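Local coordinates for uncharacterized protein (Pseudomonas aeruginosa, PDB 5BR9) that probably takes part in tRNA processing as TsaB, a subunit of the machinery that makes the threonylcarbamoyladenosine modification, at residues Leu15-Thr19 with Glu20-Val24. Numbering follows the deposited sequence.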
ATOM      1  N   LEU A  15       6.480  12.830   0.056  1.00 29.26           N
ATOM      2  CA  LEU A  15       5.100  12.673   0.493  1.00 26.26           C
ATOM      3  C   LEU A  15       4.987  12.022   1.877  1.00 29.88           C
ATOM      4  O   LEU A  15       5.797  11.166   2.251  1.00 27.73           O
ATOM      5  CB  LEU A  15       4.291  11.924  -0.547  1.00 31.66           C
ATOM      6  CG  LEU A  15       4.611  10.509  -0.940  1.00 34.01           C
ATOM      7  CD1 LEU A  15       3.947   9.565   0.061  1.00 35.31           C
ATOM      8  CD2 LEU A  15       4.065  10.319  -2.361  1.00 30.41           C
ATOM      9  N   ASP A  16       3.983  12.442   2.642  1.00 25.03           N
ATOM     10  CA  ASP A  16       3.746  11.828   3.928  1.00 26.08           C
ATOM     11  C   ASP A  16       2.251  11.598   4.172  1.00 30.42           C
ATOM     12  O   ASP A  16       1.434  12.499   4.011  1.00 29.08           O
ATOM     13  CB  ASP A  16       4.336  12.684   5.043  1.00 24.01           C
ATOM     14  CG  ASP A  16       4.482  11.903   6.335  1.00 36.83           C
ATOM     15  OD1 ASP A  16       5.583  11.371   6.573  1.00 42.20           O
ATOM     16  OD2 ASP A  16       3.498  11.784   7.091  1.00 37.06           O
ATOM     17  N   THR A  17       1.918  10.376   4.568  1.00 36.91           N
ATOM     18  CA  THR A  17       0.546   9.974   4.855  1.00 35.07           C
ATOM     19  C   THR A  17       0.459   9.194   6.150  1.00 39.00           C
ATOM     20  O   THR A  17      -0.463   8.411   6.349  1.00 44.19           O
ATOM     21  CB  THR A  17      -0.025   9.087   3.727  1.00 34.68           C
ATOM     22  OG1 THR A  17       0.848   7.967   3.535  1.00 37.13           O
ATOM     23  CG2 THR A  17      -0.125   9.854   2.428  1.00 25.27           C
ATOM     24  N   SER A  18       1.414   9.422   7.039  1.00 28.24           N
ATOM     25  CA  SER A  18       1.513   8.642   8.279  1.00 30.36           C
ATOM     26  C   SER A  18       0.477   9.075   9.316  1.00 35.16           C
ATOM     27  O   SER A  18       0.300   8.419  10.352  1.00 33.41           O
ATOM     28  CB  SER A  18       2.932   8.740   8.860  1.00 37.27           C
ATOM     29  OG  SER A  18       3.230  10.061   9.292  1.00 40.42           O
ATOM     30  N   THR A  19      -0.119  10.241   9.104  1.00 31.54           N
ATOM     31  CA  THR A  19      -1.089  10.765  10.059  1.00 39.20           C
ATOM     32  C   THR A  19      -2.382  11.089   9.354  1.00 38.24           C
ATOM     33  O   THR A  19      -2.531  10.771   8.181  1.00 39.37           O
ATOM     34  CB  THR A  19      -0.561  12.042  10.785  1.00 41.32           C
ATOM     35  OG1 THR A  19      -0.412  13.117   9.844  1.00 36.51           O
ATOM     36  CG2 THR A  19       0.769  11.771  11.461  1.00 33.21           C
ATOM     37  N   GLU A  20      -3.295  11.745  10.069  1.00 42.41           N
ATOM     38  CA  GLU A  20      -4.531  12.260   9.481  1.00 51.41           C
ATOM     39  C   GLU A  20      -4.209  13.375   8.468  1.00 46.91           C
ATOM     40  O   GLU A  20      -5.054  13.763   7.657  1.00 40.11           O
ATOM     41  CB  GLU A  20      -5.474  12.777  10.573  1.00 58.48           C
ATOM     42  CG  GLU A  20      -4.978  14.040  11.274  1.00 66.93           C
ATOM     43  CD  GLU A  20      -5.924  14.534  12.364  1.00 78.37           C
ATOM     44  OE1 GLU A  20      -5.464  15.308  13.235  1.00 76.50           O
ATOM     45  OE2 GLU A  20      -7.118  14.150  12.355  1.00 83.03           O
ATOM     46  N   ALA A  21      -2.979  13.880   8.532  1.00 38.87           N
ATOM     47  CA  ALA A  21      -2.476  14.857   7.574  1.00 38.35           C
ATOM     48  C   ALA A  21      -1.918  14.151   6.341  1.00 44.95           C
ATOM     49  O   ALA A  21      -1.272  13.099   6.442  1.00 47.48           O
ATOM     50  CB  ALA A  21      -1.398  15.741   8.206  1.00 31.60           C
ATOM     51  N   CYS A  22      -2.200  14.724   5.178  1.00 32.21           N
ATOM     52  CA  CYS A  22      -1.644  14.253   3.930  1.00 30.20           C
ATOM     53  C   CYS A  22      -0.849  15.398   3.302  1.00 28.88           C
ATOM     54  O   CYS A  22      -1.364  16.506   3.132  1.00 31.76           O
ATOM     55  CB  CYS A  22      -2.748  13.763   2.992  1.00 37.59           C
ATOM     56  SG  CYS A  22      -2.116  12.990   1.491  1.00 44.50           S
ATOM     57  N   SER A  23       0.417  15.176   2.989  1.00 27.22           N
ATOM     58  CA  SER A  23       1.182  16.290   2.454  1.00 24.13           C
ATOM     59  C   SER A  23       2.210  15.842   1.428  1.00 31.63           C
ATOM     60  O   SER A  23       2.668  14.686   1.433  1.00 26.43           O
ATOM     61  CB  SER A  23       1.852  17.072   3.589  1.00 24.63           C
ATOM     62  OG  SER A  23       2.821  16.296   4.248  1.00 35.40           O
ATOM     63  N   VAL A  24       2.521  16.761   0.515  1.00 22.18           N
ATOM     64  CA  VAL A  24       3.434  16.492  -0.579  1.00 24.96           C
ATOM     65  C   VAL A  24       4.352  17.696  -0.736  1.00 26.32           C
ATOM     66  O   VAL A  24       3.970  18.830  -0.469  1.00 30.07           O
ATOM     67  CB  VAL A  24       2.664  16.183  -1.889  1.00 30.82           C
ATOM     68  CG1 VAL A  24       1.749  14.955  -1.710  1.00 27.01           C
ATOM     69  CG2 VAL A  24       1.842  17.394  -2.328  1.00 30.45           C
TER
HETATM   70  O   HOH W   1       1.185  12.534   7.831  1.00 38.11           O
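The carboxylate of Asp-16 is the flat group here, and its OD2 reaches Ala-21 across the turn through one water. Ser-18 N comes to OD2 from above the carboxylate plane, well out of it, at 3.2 Å. At the edge, the syn lone pair of OD2 takes the hydroxyl of Ser-18, with OG to OD2 at 2.8 Å. The water donates to OD2 and to Ala-21 O, and it accepts from Thr-19 OG1 at 2.6 Å. OD2 is thus gripped by three donors, which should fix the rotation of the carboxylate. Asp-16 CG stands anti to the backbone N (chi1 -163°), beside the carbonyl carbon, and this carries the acid along the chain toward Ser-18. OD1 lies close to Asp-103 OD2.

Thr-19 OG1 sits between its own N and carbonyl carbon (chi1 66°) and accepts from Ala-21 N at 3.0 Å, with a bent N-H...O angle of 146°. This is an ST turn that follows the Asx turn of Asp-16. Asp-16 and Ser-23 form an antiparallel hydrogen-bonded pair, Asp-16 N to Ser-23 O at 2.9 Å and Ser-23 N to Asp-16 O at 3.0 Å. The hydroxyl of Ser-23 accepts a hydrogen bond from Ala-196 N. Next to them, Leu-15 and Val-24 are a non-hydrogen-bonded pair and are in van der Waals contact, CB to CG1 at 4.1 Å. Thr-17 CG2 meets Cys-22 SG at 3.8 Å, while Thr-17 OG1 hydrogen-bonds to Gly-79 O. Leu-15 packs on helix 77-94, and Cys-22 and Val-24 pack on helix 43-58.

The Asp-16 to Ser-18 link is an Asx turn. It lies in the four-residue loop of the first beta hairpin, strands 12-16 and 21-28, of the actin-like ATPase (ASKHA) fold to which TsaB belongs.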